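HD domain-containing protein (Aquifex aeolicus, PDB 2HEK) is of unproven function but binds zinc and GDP and, as an HD-domain protein, may hydrolyse dGTP. Local coordinates at residues Ser6-Gly11 against Asp169-Gly174; Val135-Gly140 against Glu152-Glu157; Phe283-Ser288 against Leu351-Val356. All blocks are in the same frame, centred on the assembly; numbering follows the deposited sequence.

Contact 1 of 3, residues Ser6-Gly11 against Asp169-Gly174; sequences SDPLYG and DAYFCG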
loop_
_atom_site.group_PDB
_atom_site.type_symbol
_atom_site.label_atom_id
_atom_site.label_comp_id
_atom_site.label_asym_id
_atom_site.label_seq_id
_atom_site.Cartn_x
_atom_site.Cartn_y
_atom_site.Cartn_z
ATOM N N SER A 6 -7.228 14.678 9.897
ATOM C CA SER A 6 -6.431 13.780 9.044
ATOM C C SER A 6 -5.638 12.863 9.921
ATOM O O SER A 6 -5.018 13.321 10.893
ATOM C CB SER A 6 -5.397 14.531 8.165
ATOM O OG SER A 6 -6.050 15.313 7.200
ATOM N N ASP A 7 -5.618 11.586 9.551
ATOM C CA ASP A 7 -4.804 10.592 10.268
ATOM C C ASP A 7 -4.343 9.638 9.203
ATOM O O ASP A 7 -5.175 8.929 8.626
ATOM C CB ASP A 7 -5.645 9.849 11.335
ATOM C CG ASP A 7 -4.795 8.907 12.225
ATOM O OD1 ASP A 7 -3.698 8.474 11.796
ATOM O OD2 ASP A 7 -5.238 8.573 13.371
ATOM N N PRO A 8 -3.019 9.592 8.933
ATOM C CA PRO A 8 -2.524 8.723 7.841
ATOM C C PRO A 8 -2.820 7.240 8.078
ATOM O O PRO A 8 -2.810 6.462 7.115
ATOM C CB PRO A 8 -1.005 8.964 7.858
ATOM C CG PRO A 8 -0.703 9.497 9.247
ATOM C CD PRO A 8 -1.922 10.320 9.598
ATOM N N LEU A 9 -3.133 6.836 9.325
ATOM C CA LEU A 9 -3.493 5.444 9.561
ATOM C C LEU A 9 -4.905 5.135 9.057
ATOM O O LEU A 9 -5.186 4.015 8.672
ATOM C CB LEU A 9 -3.401 5.086 11.056
ATOM C CG LEU A 9 -2.036 4.579 11.527
ATOM C CD1 LEU A 9 -0.887 5.619 11.353
ATOM C CD2 LEU A 9 -2.264 4.211 12.940
ATOM N N TYR A 10 -5.801 6.110 9.079
ATOM C CA TYR A 10 -7.235 5.803 8.905
ATOM C C TYR A 10 -7.888 6.633 7.833
ATOM O O TYR A 10 -9.032 6.388 7.499
ATOM C CB TYR A 10 -7.995 6.068 10.230
ATOM C CG TYR A 10 -7.431 5.238 11.356
ATOM C CD1 TYR A 10 -6.931 5.852 12.508
ATOM C CD2 TYR A 10 -7.345 3.839 11.247
ATOM C CE1 TYR A 10 -6.378 5.096 13.543
ATOM C CE2 TYR A 10 -6.775 3.074 12.285
ATOM C CZ TYR A 10 -6.326 3.709 13.418
ATOM O OH TYR A 10 -5.792 2.980 14.437
ATOM N N GLY A 11 -7.180 7.631 7.316
ATOM C CA GLY A 11 -7.794 8.620 6.412
ATOM C C GLY A 11 -8.217 9.835 7.234
ATOM O O GLY A 11 -7.478 10.826 7.343
ATOM N N ASP A 169 2.831 2.630 15.588
ATOM C CA ASP A 169 4.258 2.416 15.836
ATOM C C ASP A 169 4.904 1.843 14.578
ATOM O O ASP A 169 5.962 2.309 14.188
ATOM C CB ASP A 169 4.497 1.503 17.051
ATOM C CG ASP A 169 4.044 2.142 18.385
ATOM O OD1 ASP A 169 3.706 3.338 18.416
ATOM O OD2 ASP A 169 4.016 1.435 19.410
ATOM N N ALA A 170 4.237 0.894 13.912
ATOM C CA ALA A 170 4.793 0.263 12.693
ATOM C C ALA A 170 4.873 1.306 11.589
ATOM O O ALA A 170 5.842 1.371 10.875
ATOM C CB ALA A 170 3.926 -0.875 12.234
ATOM N N TYR A 171 3.828 2.117 11.450
ATOM C CA TYR A 171 3.721 3.101 10.373
ATOM C C TYR A 171 4.832 4.140 10.495
ATOM O O TYR A 171 5.455 4.509 9.504
ATOM C CB TYR A 171 2.342 3.803 10.454
ATOM C CG TYR A 171 2.061 4.755 9.313
ATOM C CD1 TYR A 171 1.498 4.280 8.116
ATOM C CD2 TYR A 171 2.325 6.150 9.443
ATOM C CE1 TYR A 171 1.236 5.156 7.035
ATOM C CE2 TYR A 171 2.011 7.046 8.404
ATOM C CZ TYR A 171 1.469 6.511 7.192
ATOM O OH TYR A 171 1.202 7.332 6.113
ATOM N N PHE A 172 5.085 4.626 11.701
ATOM C CA PHE A 172 6.085 5.690 11.878
ATOM C C PHE A 172 7.498 5.142 12.036
ATOM O O PHE A 172 8.443 5.773 11.588
ATOM C CB PHE A 172 5.768 6.581 13.095
ATOM C CG PHE A 172 4.628 7.542 12.859
ATOM C CD1 PHE A 172 3.306 7.118 12.940
ATOM C CD2 PHE A 172 4.876 8.878 12.587
ATOM C CE1 PHE A 172 2.244 7.991 12.714
ATOM C CE2 PHE A 172 3.780 9.783 12.362
ATOM C CZ PHE A 172 2.471 9.300 12.405
ATOM N N CYS A 173 7.674 4.020 12.725
ATOM C CA CYS A 173 9.048 3.446 12.817
ATOM C C CYS A 173 9.544 2.945 11.484
ATOM O O CYS A 173 10.743 3.028 11.222
ATOM C CB CYS A 173 9.171 2.322 13.851
ATOM S SG CYS A 173 8.924 2.919 15.526
ATOM N N GLY A 174 8.618 2.456 10.653
ATOM C CA GLY A 174 8.938 1.862 9.335
ATOM C C GLY A 174 9.122 0.346 9.440
ATOM O O GLY A 174 10.055 -0.185 8.880
#

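Contact 2 of 3, residues Val135-Gly140 against Glu152-Glu157; sequences VRITLG and EIITGE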
loop_
_atom_site.group_PDB
_atom_site.type_symbol
_atom_site.label_atom_id
_atom_site.label_comp_id
_atom_site.label_asym_id
_atom_site.label_seq_id
_atom_site.Cartn_x
_atom_site.Cartn_y
_atom_site.Cartn_z
ATOM N N VAL A 135 -13.932 6.053 34.361
ATOM C CA VAL A 135 -12.613 5.903 34.999
ATOM C C VAL A 135 -12.202 4.430 35.182
ATOM O O VAL A 135 -11.099 4.038 34.828
ATOM C CB VAL A 135 -12.547 6.649 36.344
ATOM C CG1 VAL A 135 -11.284 6.221 37.122
ATOM C CG2 VAL A 135 -12.570 8.157 36.102
ATOM N N ARG A 136 -13.097 3.608 35.712
ATOM C CA ARG A 136 -12.826 2.174 35.898
ATOM C C ARG A 136 -12.571 1.469 34.575
ATOM O O ARG A 136 -11.668 0.662 34.471
ATOM C CB ARG A 136 -14.007 1.494 36.629
ATOM C CG ARG A 136 -14.010 1.815 38.130
ATOM C CD ARG A 136 -14.932 0.896 38.965
ATOM N NE ARG A 136 -16.344 1.092 38.649
ATOM C CZ ARG A 136 -17.097 2.047 39.215
ATOM N NH1 ARG A 136 -16.572 2.898 40.079
ATOM N NH2 ARG A 136 -18.351 2.169 38.896
ATOM N N ILE A 137 -13.411 1.756 33.594
ATOM C CA ILE A 137 -13.323 1.182 32.271
ATOM C C ILE A 137 -11.953 1.523 31.659
ATOM O O ILE A 137 -11.223 0.630 31.194
ATOM C CB ILE A 137 -14.498 1.667 31.399
ATOM C CG1 ILE A 137 -15.785 0.980 31.875
ATOM C CG2 ILE A 137 -14.259 1.395 29.837
ATOM C CD1 ILE A 137 -17.021 1.680 31.459
ATOM N N THR A 138 -11.578 2.794 31.726
ATOM C CA THR A 138 -10.320 3.202 31.132
ATOM C C THR A 138 -9.090 2.664 31.871
ATOM O O THR A 138 -8.043 2.473 31.257
ATOM C CB THR A 138 -10.221 4.729 30.880
ATOM O OG1 THR A 138 -9.370 4.934 29.741
ATOM C CG2 THR A 138 -9.666 5.482 32.104
ATOM N N LEU A 139 -9.200 2.407 33.173
ATOM C CA LEU A 139 -8.047 1.891 33.904
ATOM C C LEU A 139 -7.979 0.386 33.902
ATOM O O LEU A 139 -7.059 -0.185 34.482
ATOM C CB LEU A 139 -8.032 2.380 35.351
ATOM C CG LEU A 139 -8.002 3.880 35.559
ATOM C CD1 LEU A 139 -8.033 4.166 37.055
ATOM C CD2 LEU A 139 -6.780 4.469 34.922
ATOM N N GLY A 140 -8.950 -0.260 33.282
ATOM C CA GLY A 140 -9.053 -1.722 33.361
ATOM C C GLY A 140 -9.350 -2.255 34.776
ATOM O O GLY A 140 -8.836 -3.307 35.168
ATOM N N GLU A 152 -12.700 -4.340 28.297
ATOM C CA GLU A 152 -12.056 -5.277 27.343
ATOM C C GLU A 152 -11.930 -4.659 25.946
ATOM O O GLU A 152 -10.944 -4.904 25.239
ATOM C CB GLU A 152 -12.860 -6.576 27.209
ATOM C CG GLU A 152 -12.650 -7.550 28.343
ATOM C CD GLU A 152 -13.463 -8.858 28.213
ATOM O OE1 GLU A 152 -14.201 -9.086 27.221
ATOM O OE2 GLU A 152 -13.376 -9.659 29.162
ATOM N N ILE A 153 -12.934 -3.873 25.555
ATOM C CA ILE A 153 -12.925 -3.234 24.244
ATOM C C ILE A 153 -11.688 -2.330 24.078
ATOM O O ILE A 153 -11.110 -2.260 22.997
ATOM C CB ILE A 153 -14.250 -2.494 23.951
ATOM C CG1 ILE A 153 -15.391 -3.518 23.769
ATOM C CG2 ILE A 153 -14.103 -1.509 22.722
ATOM C CD1 ILE A 153 -16.805 -2.886 23.609
ATOM N N ILE A 154 -11.268 -1.696 25.157
ATOM C CA ILE A 154 -10.123 -0.799 25.146
ATOM C C ILE A 154 -8.792 -1.454 25.527
ATOM O O ILE A 154 -7.796 -1.246 24.820
ATOM C CB ILE A 154 -10.337 0.431 26.044
ATOM C CG1 ILE A 154 -11.522 1.262 25.547
ATOM C CG2 ILE A 154 -9.063 1.345 26.042
ATOM C CD1 ILE A 154 -12.015 2.158 26.682
ATOM N N THR A 155 -8.782 -2.268 26.597
ATOM C CA THR A 155 -7.548 -2.684 27.271
ATOM C C THR A 155 -7.264 -4.180 27.084
ATOM O O THR A 155 -6.227 -4.679 27.543
ATOM C CB THR A 155 -7.624 -2.405 28.813
ATOM O OG1 THR A 155 -8.717 -3.149 29.347
ATOM C CG2 THR A 155 -7.876 -0.868 29.131
ATOM N N GLY A 156 -8.161 -4.903 26.413
ATOM C CA GLY A 156 -7.982 -6.355 26.220
ATOM C C GLY A 156 -6.858 -6.689 25.249
ATOM O O GLY A 156 -6.181 -5.789 24.737
ATOM N N GLU A 157 -6.647 -7.978 24.990
ATOM C CA GLU A 157 -5.473 -8.400 24.231
ATOM C C GLU A 157 -5.459 -7.800 22.817
ATOM O O GLU A 157 -4.414 -7.330 22.370
ATOM C CB GLU A 157 -5.311 -9.924 24.200
ATOM C CG GLU A 157 -4.847 -10.554 25.508
ATOM C CD GLU A 157 -3.464 -10.069 25.994
ATOM O OE1 GLU A 157 -2.527 -9.843 25.171
ATOM O OE2 GLU A 157 -3.309 -9.914 27.227
#

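Contact 3 of 3, residues Phe283-Ser288 against Leu351-Val356; sequences FKTLLS and LYRIYV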
loop_
_atom_site.group_PDB
_atom_site.type_symbol
_atom_site.label_atom_id
_atom_site.label_comp_id
_atom_site.label_asym_id
_atom_site.label_seq_id
_atom_site.Cartn_x
_atom_site.Cartn_y
_atom_site.Cartn_z
ATOM N N PHE A 283 25.908 3.145 26.981
ATOM C CA PHE A 283 26.634 1.891 27.174
ATOM C C PHE A 283 26.459 1.021 25.939
ATOM O O PHE A 283 25.383 0.998 25.304
ATOM C CB PHE A 283 26.186 1.162 28.438
ATOM C CG PHE A 283 26.690 1.778 29.744
ATOM C CD1 PHE A 283 27.206 3.065 29.793
ATOM C CD2 PHE A 283 26.611 1.058 30.925
ATOM C CE1 PHE A 283 27.647 3.616 31.006
ATOM C CE2 PHE A 283 27.048 1.594 32.152
ATOM C CZ PHE A 283 27.570 2.878 32.193
ATOM N N LYS A 284 27.527 0.337 25.569
ATOM C CA LYS A 284 27.541 -0.463 24.357
ATOM C C LYS A 284 27.152 -1.924 24.671
ATOM O O LYS A 284 27.507 -2.449 25.719
ATOM C CB LYS A 284 28.918 -0.343 23.725
ATOM C CG LYS A 284 29.116 -1.108 22.446
ATOM C CD LYS A 284 30.314 -0.542 21.697
ATOM C CE LYS A 284 30.396 -1.086 20.282
ATOM N NZ LYS A 284 31.406 -0.323 19.488
ATOM N N THR A 285 26.406 -2.568 23.778
ATOM C CA THR A 285 25.960 -3.943 24.007
ATOM C C THR A 285 27.167 -4.896 23.966
ATOM O O THR A 285 27.857 -4.990 22.959
ATOM C CB THR A 285 24.901 -4.404 22.960
ATOM O OG1 THR A 285 23.833 -3.444 22.906
ATOM C CG2 THR A 285 24.321 -5.737 23.355
ATOM N N LEU A 286 27.415 -5.587 25.061
ATOM C CA LEU A 286 28.494 -6.590 25.073
ATOM C C LEU A 286 27.941 -7.969 24.695
ATOM O O LEU A 286 28.532 -8.691 23.903
ATOM C CB LEU A 286 29.153 -6.626 26.458
ATOM C CG LEU A 286 30.311 -7.611 26.721
ATOM C CD1 LEU A 286 31.489 -7.353 25.785
ATOM C CD2 LEU A 286 30.721 -7.476 28.168
ATOM N N LEU A 287 26.790 -8.314 25.262
ATOM C CA LEU A 287 26.163 -9.595 25.025
ATOM C C LEU A 287 24.664 -9.407 24.821
ATOM O O LEU A 287 24.005 -8.718 25.601
ATOM C CB LEU A 287 26.381 -10.516 26.235
ATOM C CG LEU A 287 25.755 -11.915 26.176
ATOM C CD1 LEU A 287 26.421 -12.731 25.092
ATOM C CD2 LEU A 287 25.804 -12.636 27.540
ATOM N N SER A 288 24.110 -10.103 23.833
ATOM C CA SER A 288 22.671 -10.149 23.640
ATOM C C SER A 288 22.406 -11.592 23.354
ATOM O O SER A 288 22.884 -12.130 22.354
ATOM C CB SER A 288 22.189 -9.267 22.484
ATOM O OG SER A 288 20.823 -9.512 22.184
ATOM N N LEU A 351 15.129 -12.466 26.052
ATOM C CA LEU A 351 16.372 -11.849 25.636
ATOM C C LEU A 351 17.099 -11.334 26.851
ATOM O O LEU A 351 16.479 -10.720 27.740
ATOM C CB LEU A 351 16.113 -10.681 24.649
ATOM C CG LEU A 351 15.596 -11.008 23.231
ATOM C CD1 LEU A 351 14.865 -9.787 22.638
ATOM C CD2 LEU A 351 16.724 -11.430 22.303
ATOM N N TYR A 352 18.411 -11.550 26.884
ATOM C CA TYR A 352 19.216 -11.084 28.022
ATOM C C TYR A 352 20.329 -10.264 27.461
ATOM O O TYR A 352 21.007 -10.686 26.548
ATOM C CB TYR A 352 19.764 -12.284 28.840
ATOM C CG TYR A 352 18.669 -13.269 29.107
ATOM C CD1 TYR A 352 18.505 -14.377 28.287
ATOM C CD2 TYR A 352 17.745 -13.035 30.115
ATOM C CE1 TYR A 352 17.463 -15.265 28.505
ATOM C CE2 TYR A 352 16.691 -13.885 30.311
ATOM C CZ TYR A 352 16.581 -15.011 29.512
ATOM O OH TYR A 352 15.534 -15.861 29.709
ATOM N N ARG A 353 20.491 -9.058 27.974
ATOM C CA ARG A 353 21.495 -8.172 27.422
ATOM C C ARG A 353 22.464 -7.728 28.496
ATOM O O ARG A 353 22.061 -7.487 29.627
ATOM C CB ARG A 353 20.854 -6.927 26.758
ATOM C CG ARG A 353 20.529 -7.152 25.272
ATOM C CD ARG A 353 19.287 -7.981 25.083
ATOM N NE ARG A 353 18.891 -7.966 23.661
ATOM C CZ ARG A 353 17.927 -7.193 23.149
ATOM N NH1 ARG A 353 17.209 -6.378 23.940
ATOM N NH2 ARG A 353 17.659 -7.265 21.835
ATOM N N ILE A 354 23.722 -7.586 28.119
ATOM C CA ILE A 354 24.706 -6.936 29.015
ATOM C C ILE A 354 25.306 -5.761 28.266
ATOM O O ILE A 354 25.736 -5.890 27.119
ATOM C CB ILE A 354 25.846 -7.899 29.490
ATOM C CG1 ILE A 354 25.262 -9.104 30.232
ATOM C CG2 ILE A 354 26.834 -7.168 30.427
ATOM C CD1 ILE A 354 26.303 -10.209 30.560
ATOM N N TYR A 355 25.319 -4.617 28.918
ATOM C CA TYR A 355 25.850 -3.400 28.326
ATOM C C TYR A 355 27.018 -2.910 29.176
ATOM O O TYR A 355 26.948 -2.990 30.405
ATOM C CB TYR A 355 24.776 -2.312 28.399
ATOM C CG TYR A 355 23.498 -2.632 27.632
ATOM C CD1 TYR A 355 22.393 -3.137 28.289
ATOM C CD2 TYR A 355 23.410 -2.404 26.244
ATOM C CE1 TYR A 355 21.180 -3.415 27.599
ATOM C CE2 TYR A 355 22.208 -2.668 25.547
ATOM C CZ TYR A 355 21.110 -3.182 26.238
ATOM O OH TYR A 355 19.918 -3.462 25.594
ATOM N N VAL A 356 28.038 -2.348 28.533
ATOM C CA VAL A 356 29.176 -1.769 29.259
ATOM C C VAL A 356 29.546 -0.363 28.789
ATOM O O VAL A 356 29.423 -0.038 27.608
ATOM C CB VAL A 356 30.436 -2.670 29.171
ATOM C CG1 VAL A 356 30.157 -4.015 29.770
ATOM C CG2 VAL A 356 30.866 -2.845 27.741
HETATM O O HOH W 1 18.927 -8.878 19.556
#

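Contact 1 of 3, residues Ser6-Gly11 against Asp169-Gly174
P8 and L9 meet Y171 with two different groups. L9 CD1 sits over a face of the phenol ring, 4.1 Å from its centroid and 29° off the ring normal, a CH-pi contact near the CG and CD2 end. P8 crosses the same side chain at about a right angle, farther out: its CB lies 3.3 Å from Y171 OH, and its CG comes close to CE2. Y171 CG, set anti to the backbone N (chi1 -175°), is the ring atom nearest L9 CD1. F172 plays a lesser part; its CE1 stands 4.2 Å from L9 CD1, which lies obliquely to the ring.

Behind P8 and L9, D7 holds the turn. L9 N bonds to D7 OD1 at 3.0 Å, meeting the oxygen from 42° above the carboxylate plane; this is an Asx turn. D7 O is gripped twice, by Y10 N at 2.9 Å and by G11 N at 2.7 Å, the pairing of a classic beta bulge. D7 OD2 reaches the helix as well, in a salt bridge with R168. L9 CB packs over the centre of one face of the Y10 ring.

The phenol end of Y171 belongs to an interface with the second subunit: its OH hydrogen-bonds to the backbone O of Y171 in that subunit, the two Y171 rings stack, and F172 meets F172 of the same neighbour. So this is a bulged beta-hairpin turn, joining strands 2-7 and 11-16, that leans on helix 160-173 of the HD domain at an interface with the second subunit, with the side chain of L9 about 7 Å from that of the zinc ligand H54.

Contact 2 of 3, residues Val135-Gly140 against Glu152-Glu157
The carbonyl oxygen of I137 is gripped by two donors, with a methyl of T155 close by. G140 N bonds back to it at 3.2 Å, S151 OG supplies the second hydrogen bond, and T155 CG2 lies 4.2 Å away. The bond from G140 is part of a Schellman motif that closes helix 128-139; G140 has positive phi, 65°, which favours glycine. T155 CG2 also comes within 4.0 Å of T138 O, so this methyl packs against the carbonyls of both I137 and T138. T155 OG1, with chi1 at 60°, turns back to S151 O in its own helix.

The apolar half is a single branch-to-branch touch: I137 CG2 against I154 CD1, 3.9 Å apart, the side chains crossing at about a right angle. A80 of helix 74-82 packs on both isoleucines. Its carbonyl also takes the hydrogen bond of T138 OG1, while the T138 and T155 side chains both touch H84.

Successive helices of the HD domain, 128-139 and 145-155, thus pack at their C-terminal ends beside the zinc site of H54, D85 and D161, with the I154 side chain about 7 Å from the metal.

Contact 3 of 3, residues Phe283-Ser288 against Leu351-Val356
I354 and L287 sit in the dense middle of this strand pair. I354 O takes two donors, L286 N at 2.7 Å and L287 N at 3.2 Å. In return, I354 N bonds to L287 O at 2.8 Å. Two residues facing one make a classic beta bulge, and the register slips by one there. L286 turns its side chain to the partner strand, where its CD2 meets V356 CG1 at 3.9 Å. On the face that carries L287 and I354, L287 CD2 rests on I354 CD1, and helix 292-305 covers them with T298, F295 and L302. K284 and V356 close the far end with a pair of backbone bonds, one each way.

The face with T285 and Y355 is tight too. T285 and Y355 lie side by side, pointing the same way; T285 OG1 is 3.2 Å from Y355 CE2, oblique to the ring.

The pairing is more open at S288, an exposed residue. A chi2 of 77° bends the R353 chain at CD; NE, farther on, bonds to S288 OG at 2.9 Å (N-H...O angle 160°), the hydroxyl lying in the guanidinium plane. A water in the same plane accepts from R353 NH2 at 3.1 Å and has a weak hydrogen bond with S288 OG, marking the exposed side of the pair. L351 CD1 packs over one guanidinium face, offset toward the rim. Backbone oxygens hold two polar ends on this face, F222 O taking R353 NH1 and K224 O taking Y355 OH.

The whole is a bulged edge of a three-stranded antiparallel sheet, strand 284-289 beside the central strand 349-356. Next to it is the second GDP pocket: the K284 side chain, in a cation-pi contact with W361, lies about 4 Å from the nucleotide.

Contact 2 is nested inside the long loop that contact 1 closes, and contact 3 follows later in the chain. Contacts 1 and 2 have centres about 23 Å apart without touching; their helices 160-173 and 145-155 are consecutive, and the turn between them carries the chain to the zinc ligand D161. Contact 1 lies on the subunit interface, whereas no other chain of the assembly touches contacts 2 and 3. Contact 3 belongs to the separate three-stranded sheet, about 31 Å from contact 1 and 35 Å from contact 2, centre to centre. Contacts 2 and 3 fall on opposite sides of the chain's centre, setting the metal site well apart from the GDP pocket near K284.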